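Local coordinates for protein putative zinc protease (Bordetella pertussis, PDB 3IH6) that is probably a zinc-dependent metalloendopeptidase of the M16 family, represented here by a fragment that includes part of a domain classed as inactive, at residues E[40-45]-E[163-168]; E[49-54]-E[85-90]; E[56-61]-E[109-114]; E[140-145]-E[156-161]. One frame throughout, in Å; residues are numbered along the deposited sequence.

Contact 1: E[40-45]-E[163-168]; sequences DFVGLD and DRVREA
Two helices meet through Val42 and Val165, the residues of closest backbone approach, whose CA atoms lie 6.6 Å apart; segment 40-45 belongs to helix 39-52 and segment 163-168 to the C-terminal part of helix 157-167. So near an approach suits short, beta-branched side chains. Val42 points at the other helix, and its CB rests 3.8 Å from Val165 CG2. That one methyl also lies within van der Waals range of both Val42 methyls, sitting against the whole fork of the branch. Val42 CG2 meets Arg164 CB at 3.9 Å, the two side chains crossing at about a right angle. From there the arginine runs extended past the start of helix 39-52, and its guanidinium leaves the apolar patch: NH2 bonds to Gly37 O, while NH1 makes a weak bond, 3.2 Å long, to a water that also accepts from Val42 N at 3.3 Å. Val165 also packs on Trp128 and Leu129 of helix 118-136, and Arg125 of that helix donates to the carbonyls of Val165 and Ala168. The direct contact is purely apolar, with arginine lending its aliphatic root to the valines and its charged end to the turn before helix 39-52 and to a bridging water.

Contact 2: E[49-54]-E[85-90]; sequences TILADT and AMFGAQ
Phe87 reaches from strand 84-90 to the end of helix 39-52, where Leu51 and Ala52 receive it. Its CB leaves the strand on the helix side, and CG stands anti to the carbonyl carbon (chi1 -57°), which carries the ring out from the sheet toward the last helical turn. Along one side of the ring, CD1 comes first and faces the methyl of Ala52, whose CB lies 4.4 Å away at the ring edge, near its plane. Next comes CE1, with Leu51 CB at 4.2 Å and Leu51 CD1 at 4.1 Å. At the tip, CZ makes the closest approach of the pair, 4.0 Å to Leu51 CD1, the methyl coming in obliquely to the ring.

This is the layered alpha/beta arrangement of an M16-type domain, in which helices pack on one face of an antiparallel sheet. Strand 84-90 lies in the middle of that sheet, between 71-77 and 26-32, and backbone bonds tie Phe87 to Ala29 and Gly88 to Phe73. The CA atoms of Ala52 and Phe87 are 7.4 Å apart; a large ring fills the interval beside leucine, whereas alanine is small enough to sit at its edge. Leu51 also touches Leu181, and Ala52 meets Ala3 of strand 2-6, so both helix residues are enclosed by apolar neighbours. Beyond Ala52 the chain turns out of the helix at Asp53, whose N still bonds to Thr49 O at 3.1 Å. The side chain of Met86, a selenomethionine, follows the alternation of the strand to the other side of the sheet, where it packs on Trp155 of a neighbouring subunit.

Contact 3: E[56-61]-E[109-114]; sequences SSRLYH and ESLSSK
A side chain-to-backbone clamp joins the start of helix 58-63 to the loop between helices 97-109 and 118-136: Arg58 holds the carbonyl of Lys114. The guanidinium approaches end-on, with both terminal nitrogens directed at the one oxygen. Arg58 NH1 lies 2.5 Å from Lys114 O, a bond modelled unusually short, so its exact length is doubtful, with an N-H...O angle of 153°, and Arg58 NH2 lies 2.9 Å from the same atom at a more bent 133°. The oxygen stays almost in the guanidinium plane, but the two donors stand differently to the carbonyl: NH1 is moderately tilted from its plane, whereas NH2 is well above it.

A bend at chi2 (-60°) turns the long arginine chain toward the loop. Leu111 CD2 packs obliquely against the guanidinium, 3.7 Å from NH1, while the methylenes of Lys114 run past the same nitrogen, with CB at 3.6 Å. Lys114 NZ lies over one guanidinium face, 4.2 Å from Arg58 NH1. Ser57 caps the helix: its OG accepts from Tyr60 N at 3.2 Å, a task suited to a short hydroxyl side chain.

Arg58 NE forms a salt bridge with Glu120, and NH2 makes a further weak bond to Pro115 O. The carboxylate of Glu120 probably offsets some of the repulsion between arginine and lysine, and with all three nitrogens engaged, the guanidinium is probably restrained from rotating, which ties the loop to the helix.

Contact 4: E[140-145]-E[156-161]; sequences EKVGVA and RLFFLQ
Phe158 and Ala145 make the tightest meeting here, the alanine methyl CB lying 3.4 Å from CD1 of the ring and 3.5 Å from its CE1. The approach is oblique to the ring. Phe158 has its CG anti to the backbone N (chi1 179°), which throws the aromatic group away from helix 157-167 and toward helix 139-152. Alanine suits the place because the two backbones come close, the CA atoms of Ala145 and Phe158 being 6.4 Å apart; its single methyl leaves room for a ring between them.

One turn earlier, Val142 completes the apolar surface offered by helix 139-152. Its CG1 meets the ring at CE2, across from the atoms the alanine touches, 4.2 Å away and again obliquely, and the two side chains cross at about a right angle. Alanine and valine three residues apart point from the same flank of the helix and so can share one phenylalanine.

The two helices are consecutive in the chain, joined by a short connection and set strongly across one another, and helix 118-136 lies against both. Trp132 of that helix stacks on Phe158 and donates its NE1 hydrogen to the Phe158 carbonyl, while Thr135 touches both Phe158 and Ala145. Val142 and Phe159 also pack on Phe75 and Leu26 of a neighbouring subunit, so they are buried at that interface.

In the fold
Helix 39-52 begins in contact 1 and ends in contact 2, the two centres about 18 Å apart. Contact 2 seats it on the antiparallel sheet; contact 3, centred about 10 Å from contact 2, continues into helix 58-63, with Leu51 and Leu59 joined by a backbone bond. Helix 157-167 serves contacts 1 and 4, which touch where Gln161 packs on Phe41 and Val42. In sequence contacts 2 and 3 interlock, contact 4 follows them, and contact 1 spans all three. Contacts 3 and 4, about 30 Å apart between centres, lie on opposite sides of the chain's centre, so the series links the sheet-bearing core to the later helices, where contacts 1 and 4 meet a second subunit.

Contact 1: E[40-45]-E[163-168]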
# COMPACT_ATOMS: atom_id res chain seq x y z
N ASP E 40 19.41 20.30 15.58
CA ASP E 40 19.15 20.95 14.28
C ASP E 40 18.57 20.06 13.19
O ASP E 40 17.88 20.54 12.27
CB ASP E 40 20.44 21.62 13.79
CG ASP E 40 20.86 22.73 14.73
OD1 ASP E 40 19.94 23.24 15.40
OD2 ASP E 40 22.07 23.04 14.85
N PHE E 41 18.83 18.78 13.26
CA PHE E 41 18.42 17.93 12.15
C PHE E 41 16.91 18.01 11.98
O PHE E 41 16.43 18.26 10.87
CB PHE E 41 18.91 16.49 12.31
CG PHE E 41 18.53 15.57 11.18
CD1 PHE E 41 19.44 15.28 10.17
CD2 PHE E 41 17.26 14.98 11.13
CE1 PHE E 41 19.13 14.44 9.13
CE2 PHE E 41 16.93 14.11 10.10
CZ PHE E 41 17.88 13.82 9.11
N VAL E 42 16.15 17.79 13.04
CA VAL E 42 14.70 17.87 12.86
C VAL E 42 14.23 19.26 12.54
O VAL E 42 13.21 19.41 11.82
CB VAL E 42 13.85 17.25 13.98
CG1 VAL E 42 14.22 15.81 14.14
CG2 VAL E 42 13.99 17.98 15.25
N GLY E 43 14.97 20.28 13.01
CA GLY E 43 14.66 21.66 12.69
C GLY E 43 14.58 21.81 11.17
O GLY E 43 13.62 22.33 10.62
N LEU E 44 15.60 21.32 10.50
CA LEU E 44 15.68 21.47 9.07
C LEU E 44 14.66 20.58 8.38
O LEU E 44 14.16 20.90 7.30
CB LEU E 44 17.10 21.15 8.59
CG LEU E 44 17.50 21.66 7.20
CD1 LEU E 44 17.21 23.12 7.01
CD2 LEU E 44 18.95 21.35 6.89
N ASP E 45 14.33 19.47 9.03
CA ASP E 45 13.32 18.53 8.53
C ASP E 45 11.98 19.30 8.50
O ASP E 45 11.35 19.45 7.44
CB ASP E 45 13.30 17.34 9.50
CG ASP E 45 12.73 16.07 8.90
OD1 ASP E 45 12.47 16.05 7.69
OD2 ASP E 45 12.57 15.07 9.68
N ASP E 163 10.54 12.72 19.76
CA ASP E 163 10.45 13.53 20.97
C ASP E 163 10.87 14.96 20.72
O ASP E 163 10.22 15.89 21.19
CB ASP E 163 11.24 12.92 22.15
CG ASP E 163 10.52 11.71 22.76
OD1 ASP E 163 9.26 11.67 22.74
OD2 ASP E 163 11.23 10.80 23.25
N ARG E 164 11.95 15.12 19.96
CA ARG E 164 12.47 16.44 19.57
C ARG E 164 11.46 17.21 18.73
O ARG E 164 11.36 18.40 18.83
CB ARG E 164 13.74 16.25 18.76
CG ARG E 164 14.94 15.87 19.60
CD ARG E 164 16.09 15.43 18.72
NE ARG E 164 17.32 15.39 19.52
CZ ARG E 164 18.50 14.91 19.12
NH1 ARG E 164 18.66 14.39 17.90
NH2 ARG E 164 19.52 14.94 19.95
N VAL E 165 10.71 16.50 17.88
CA VAL E 165 9.70 17.17 17.05
C VAL E 165 8.52 17.62 17.90
O VAL E 165 8.07 18.76 17.77
CB VAL E 165 9.24 16.27 15.87
CG1 VAL E 165 7.88 16.73 15.29
CG2 VAL E 165 10.31 16.23 14.81
N ARG E 166 8.00 16.76 18.76
CA ARG E 166 6.87 17.18 19.60
C ARG E 166 7.18 18.34 20.55
O ARG E 166 6.26 19.04 20.93
CB ARG E 166 6.22 16.00 20.31
CG ARG E 166 7.15 15.17 21.12
CD ARG E 166 6.52 13.82 21.41
NE ARG E 166 5.86 13.77 22.71
CZ ARG E 166 6.50 13.74 23.88
NH1 ARG E 166 7.83 13.78 23.92
NH2 ARG E 166 5.80 13.69 25.01
N GLU E 167 8.46 18.56 20.88
CA GLU E 167 8.87 19.60 21.82
C GLU E 167 9.52 20.82 21.16
O GLU E 167 9.84 21.81 21.81
CB GLU E 167 9.80 19.00 22.88
N ALA E 168 9.72 20.68 19.85
CA ALA E 168 10.24 21.72 18.97
C ALA E 168 9.75 23.12 19.28
O ALA E 168 8.57 23.38 19.18
CB ALA E 168 9.87 21.39 17.57
O HOH W 1 17.32 16.06 15.55

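Contact 2: E[49-54]-E[85-90]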
# COMPACT_ATOMS: atom_id res chain seq x y z
N THR E 49 9.41 21.39 5.11
CA THR E 49 7.96 21.26 4.93
C THR E 49 7.30 22.64 4.95
O THR E 49 6.36 22.88 4.19
CB THR E 49 7.32 20.46 6.08
OG1 THR E 49 7.77 19.12 6.07
CG2 THR E 49 5.80 20.44 6.00
N ILE E 50 7.77 23.53 5.82
CA ILE E 50 7.23 24.88 5.84
C ILE E 50 7.55 25.58 4.52
O ILE E 50 6.72 26.31 4.02
CB ILE E 50 7.78 25.72 7.00
CG1 ILE E 50 7.28 25.18 8.35
CG2 ILE E 50 7.47 27.24 6.77
CD1 ILE E 50 8.09 25.68 9.55
N LEU E 51 8.74 25.37 3.99
CA LEU E 51 9.19 26.02 2.76
C LEU E 51 8.57 25.50 1.49
O LEU E 51 8.40 26.25 0.51
CB LEU E 51 10.74 25.92 2.61
CG LEU E 51 11.43 26.65 3.78
CD1 LEU E 51 12.81 26.09 4.03
CD2 LEU E 51 11.43 28.17 3.58
N ALA E 52 8.26 24.21 1.48
CA ALA E 52 8.04 23.55 0.20
C ALA E 52 6.70 22.90 0.02
O ALA E 52 6.32 22.64 -1.09
CB ALA E 52 9.18 22.53 -0.07
N ASP E 53 5.97 22.67 1.10
CA ASP E 53 4.72 21.88 1.07
C ASP E 53 3.42 22.69 1.16
O ASP E 53 3.25 23.52 2.10
CB ASP E 53 4.81 20.87 2.22
CG ASP E 53 3.69 19.88 2.23
OD1 ASP E 53 3.35 19.38 1.15
OD2 ASP E 53 3.15 19.59 3.32
N THR E 54 2.51 22.44 0.21
CA THR E 54 1.21 23.18 0.02
C THR E 54 1.38 24.62 -0.50
O THR E 54 2.43 25.25 -0.30
CB THR E 54 0.31 23.27 1.30
OG1 THR E 54 0.73 24.40 2.07
CG2 THR E 54 0.38 21.98 2.16
N ALA E 85 19.75 18.50 1.53
CA ALA E 85 18.40 19.05 1.43
C ALA E 85 18.36 19.59 0.03
O ALA E 85 19.30 20.27 -0.41
CB ALA E 85 18.16 20.15 2.46
N MSE E 86 17.26 19.30 -0.67
CA MSE E 86 17.08 19.76 -2.01
C MSE E 86 15.77 20.53 -2.19
O MSE E 86 14.68 19.99 -1.98
CB MSE E 86 17.10 18.56 -2.96
CG MSE E 86 17.17 18.97 -4.32
SE MSE E 86 16.92 17.46 -5.49
CE MSE E 86 17.39 18.45 -7.06
N PHE E 87 15.88 21.79 -2.62
CA PHE E 87 14.71 22.58 -2.95
C PHE E 87 14.75 22.88 -4.43
O PHE E 87 15.83 22.98 -5.04
CB PHE E 87 14.66 23.87 -2.14
CG PHE E 87 14.67 23.64 -0.65
CD1 PHE E 87 13.50 23.31 0.02
CD2 PHE E 87 15.85 23.70 0.07
CE1 PHE E 87 13.52 23.06 1.38
CE2 PHE E 87 15.87 23.47 1.48
CZ PHE E 87 14.71 23.14 2.11
N GLY E 88 13.58 23.00 -5.04
CA GLY E 88 13.61 23.40 -6.44
C GLY E 88 12.30 23.91 -6.94
O GLY E 88 11.33 23.99 -6.19
N ALA E 89 12.27 24.29 -8.21
CA ALA E 89 11.05 24.79 -8.81
C ALA E 89 10.89 24.18 -10.16
O ALA E 89 11.87 23.92 -10.86
CB ALA E 89 11.01 26.35 -8.89
N GLN E 90 9.63 23.94 -10.52
CA GLN E 90 9.25 23.37 -11.78
C GLN E 90 8.84 24.54 -12.67
O GLN E 90 8.00 25.35 -12.28
CB GLN E 90 8.05 22.46 -11.53
CG GLN E 90 7.89 21.33 -12.51
CD GLN E 90 6.64 20.48 -12.25
OE1 GLN E 90 5.72 20.90 -11.55
NE2 GLN E 90 6.62 19.30 -12.82

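Contact 3: E[56-61]-E[109-114]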
# COMPACT_ATOMS: atom_id res chain seq x y z
N SER E 56 0.46 27.35 0.69
CA SER E 56 0.89 28.23 1.79
C SER E 56 2.39 28.26 2.08
O SER E 56 2.85 29.12 2.85
CB SER E 56 0.21 27.81 3.09
OG SER E 56 -1.16 28.07 3.03
N SER E 57 3.15 27.33 1.49
CA SER E 57 4.58 27.20 1.75
C SER E 57 5.33 28.46 1.24
O SER E 57 4.85 29.11 0.34
CB SER E 57 5.11 25.97 1.05
OG SER E 57 5.13 26.20 -0.35
N ARG E 58 6.52 28.74 1.76
CA ARG E 58 7.24 29.97 1.43
C ARG E 58 7.61 29.96 -0.06
O ARG E 58 7.34 30.93 -0.79
CB ARG E 58 8.48 30.18 2.32
CG ARG E 58 8.23 30.33 3.85
CD ARG E 58 7.33 31.58 4.16
NE ARG E 58 7.17 31.90 5.59
CZ ARG E 58 8.03 32.65 6.29
NH1 ARG E 58 9.13 33.14 5.72
NH2 ARG E 58 7.83 32.88 7.57
N LEU E 59 8.21 28.86 -0.52
CA LEU E 59 8.53 28.71 -1.93
C LEU E 59 7.31 28.88 -2.86
O LEU E 59 7.36 29.63 -3.85
CB LEU E 59 9.28 27.40 -2.20
CG LEU E 59 10.68 27.31 -1.57
CD1 LEU E 59 11.30 25.87 -1.69
CD2 LEU E 59 11.59 28.31 -2.21
N TYR E 60 6.24 28.16 -2.56
CA TYR E 60 5.09 28.20 -3.43
C TYR E 60 4.63 29.63 -3.58
O TYR E 60 4.47 30.11 -4.70
CB TYR E 60 3.96 27.28 -2.95
CG TYR E 60 2.79 27.14 -3.93
CD1 TYR E 60 2.70 26.01 -4.75
CD2 TYR E 60 1.77 28.12 -4.02
CE1 TYR E 60 1.64 25.83 -5.67
CE2 TYR E 60 0.67 27.95 -4.94
CZ TYR E 60 0.63 26.78 -5.73
OH TYR E 60 -0.39 26.57 -6.61
N HIS E 61 4.47 30.33 -2.47
CA HIS E 61 3.98 31.70 -2.51
C HIS E 61 4.91 32.68 -3.27
O HIS E 61 4.43 33.60 -3.92
CB HIS E 61 3.74 32.22 -1.10
CG HIS E 61 2.92 33.46 -1.08
ND1 HIS E 61 1.56 33.44 -1.27
CD2 HIS E 61 3.26 34.76 -0.94
CE1 HIS E 61 1.09 34.67 -1.23
NE2 HIS E 61 2.11 35.49 -1.04
N GLU E 109 17.34 31.66 1.86
CA GLU E 109 18.44 32.26 2.60
C GLU E 109 18.12 33.59 3.28
O GLU E 109 18.99 34.21 3.93
CB GLU E 109 19.63 32.38 1.66
CG GLU E 109 19.92 31.04 1.00
CD GLU E 109 20.96 31.11 -0.08
OE1 GLU E 109 21.57 32.20 -0.30
OE2 GLU E 109 21.19 30.07 -0.69
N SER E 110 16.86 34.02 3.22
CA SER E 110 16.50 35.24 3.94
C SER E 110 15.41 35.09 5.01
O SER E 110 14.74 36.06 5.38
CB SER E 110 16.17 36.35 2.95
OG SER E 110 14.91 36.09 2.35
N LEU E 111 15.24 33.88 5.52
CA LEU E 111 14.24 33.58 6.54
C LEU E 111 14.53 34.38 7.81
O LEU E 111 13.64 34.60 8.65
CB LEU E 111 14.26 32.08 6.87
CG LEU E 111 13.81 31.18 5.72
CD1 LEU E 111 14.24 29.71 6.00
CD2 LEU E 111 12.30 31.28 5.48
N SER E 112 15.77 34.84 7.92
CA SER E 112 16.21 35.62 9.07
C SER E 112 15.35 36.90 9.25
O SER E 112 15.04 37.33 10.38
CB SER E 112 17.67 35.99 8.87
OG SER E 112 18.23 36.43 10.09
N SER E 113 14.97 37.49 8.13
CA SER E 113 14.15 38.68 8.10
C SER E 113 12.70 38.33 7.76
O SER E 113 11.87 39.23 7.58
CB SER E 113 14.70 39.57 7.01
OG SER E 113 14.63 38.85 5.78
N LYS E 114 12.40 37.03 7.65
CA LYS E 114 11.05 36.57 7.40
C LYS E 114 10.72 35.28 8.22
O LYS E 114 10.39 34.26 7.63
CB LYS E 114 10.90 36.30 5.89
CG LYS E 114 9.56 36.74 5.31
CD LYS E 114 9.58 36.59 3.78
CE LYS E 114 8.25 37.03 3.14
NZ LYS E 114 7.12 36.25 3.69

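Contact 4: E[140-145]-E[156-161]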
# COMPACT_ATOMS: atom_id res chain seq x y z
N GLU E 140 6.51 -3.96 10.51
CA GLU E 140 7.35 -3.85 9.30
C GLU E 140 8.01 -2.49 9.15
O GLU E 140 9.24 -2.41 9.01
CB GLU E 140 6.57 -4.13 8.02
CG GLU E 140 7.46 -4.33 6.82
CD GLU E 140 6.90 -5.36 5.83
OE1 GLU E 140 5.67 -5.49 5.73
OE2 GLU E 140 7.71 -6.04 5.16
N LYS E 141 7.21 -1.44 9.22
CA LYS E 141 7.75 -0.09 9.05
C LYS E 141 8.66 0.35 10.20
O LYS E 141 9.68 1.05 9.99
CB LYS E 141 6.61 0.92 8.83
CG LYS E 141 5.93 0.78 7.49
CD LYS E 141 4.70 1.69 7.43
CE LYS E 141 3.75 1.25 6.37
NZ LYS E 141 2.36 1.68 6.71
N VAL E 142 8.33 -0.05 11.42
CA VAL E 142 9.21 0.23 12.56
C VAL E 142 10.58 -0.42 12.36
O VAL E 142 11.60 0.17 12.66
CB VAL E 142 8.60 -0.28 13.89
CG1 VAL E 142 9.62 -0.16 15.05
CG2 VAL E 142 7.30 0.47 14.20
N GLY E 143 10.59 -1.67 11.88
CA GLY E 143 11.83 -2.43 11.69
C GLY E 143 12.72 -1.71 10.70
O GLY E 143 13.95 -1.63 10.89
N VAL E 144 12.13 -1.13 9.65
CA VAL E 144 12.90 -0.37 8.69
C VAL E 144 13.41 0.92 9.33
O VAL E 144 14.62 1.24 9.21
CB VAL E 144 12.09 -0.08 7.40
CG1 VAL E 144 12.86 0.86 6.47
CG2 VAL E 144 11.76 -1.40 6.67
N ALA E 145 12.53 1.64 10.04
CA ALA E 145 12.94 2.91 10.61
C ALA E 145 14.02 2.71 11.65
O ALA E 145 14.92 3.50 11.77
CB ALA E 145 11.74 3.66 11.20
N ARG E 156 18.39 4.79 19.06
CA ARG E 156 17.54 5.73 19.80
C ARG E 156 16.87 6.80 18.92
O ARG E 156 15.74 7.20 19.22
CB ARG E 156 18.31 6.41 20.94
CG ARG E 156 18.70 5.49 22.12
CD ARG E 156 19.69 6.18 23.06
NE ARG E 156 20.35 7.26 22.33
CZ ARG E 156 20.62 8.47 22.82
NH1 ARG E 156 21.20 9.38 22.04
NH2 ARG E 156 20.29 8.76 24.07
N LEU E 157 17.53 7.22 17.85
CA LEU E 157 16.96 8.24 16.96
C LEU E 157 15.48 8.07 16.52
O LEU E 157 14.71 9.06 16.47
CB LEU E 157 17.89 8.51 15.76
CG LEU E 157 19.27 9.09 16.14
CD1 LEU E 157 20.20 9.07 14.94
CD2 LEU E 157 19.08 10.51 16.65
N PHE E 158 15.07 6.84 16.19
CA PHE E 158 13.65 6.61 15.83
C PHE E 158 12.71 7.23 16.84
O PHE E 158 11.74 7.93 16.47
CB PHE E 158 13.33 5.11 15.64
CG PHE E 158 11.89 4.86 15.31
CD1 PHE E 158 11.33 5.38 14.14
CD2 PHE E 158 11.07 4.16 16.16
CE1 PHE E 158 9.99 5.18 13.84
CE2 PHE E 158 9.72 3.95 15.86
CZ PHE E 158 9.19 4.47 14.70
N PHE E 159 13.01 7.06 18.13
CA PHE E 159 12.19 7.64 19.17
C PHE E 159 12.57 9.05 19.54
O PHE E 159 11.69 9.87 19.86
CB PHE E 159 12.20 6.74 20.42
CG PHE E 159 11.62 5.41 20.17
CD1 PHE E 159 10.23 5.25 20.08
CD2 PHE E 159 12.44 4.32 19.95
CE1 PHE E 159 9.69 4.00 19.83
CE2 PHE E 159 11.90 3.08 19.71
CZ PHE E 159 10.52 2.93 19.65
N LEU E 160 13.86 9.34 19.50
CA LEU E 160 14.35 10.64 19.93
C LEU E 160 13.91 11.74 18.97
O LEU E 160 13.52 12.82 19.43
CB LEU E 160 15.88 10.64 20.12
CG LEU E 160 16.60 11.97 20.45
CD1 LEU E 160 16.13 12.64 21.76
CD2 LEU E 160 18.13 11.75 20.47
N GLN E 161 13.94 11.45 17.65
CA GLN E 161 13.55 12.43 16.63
C GLN E 161 12.10 12.81 16.87
O GLN E 161 11.75 13.99 16.86
CB GLN E 161 13.77 11.93 15.17
CG GLN E 161 15.22 11.64 14.67
CD GLN E 161 16.23 12.78 14.83
OE1 GLN E 161 16.14 13.58 15.76
NE2 GLN E 161 17.23 12.84 13.93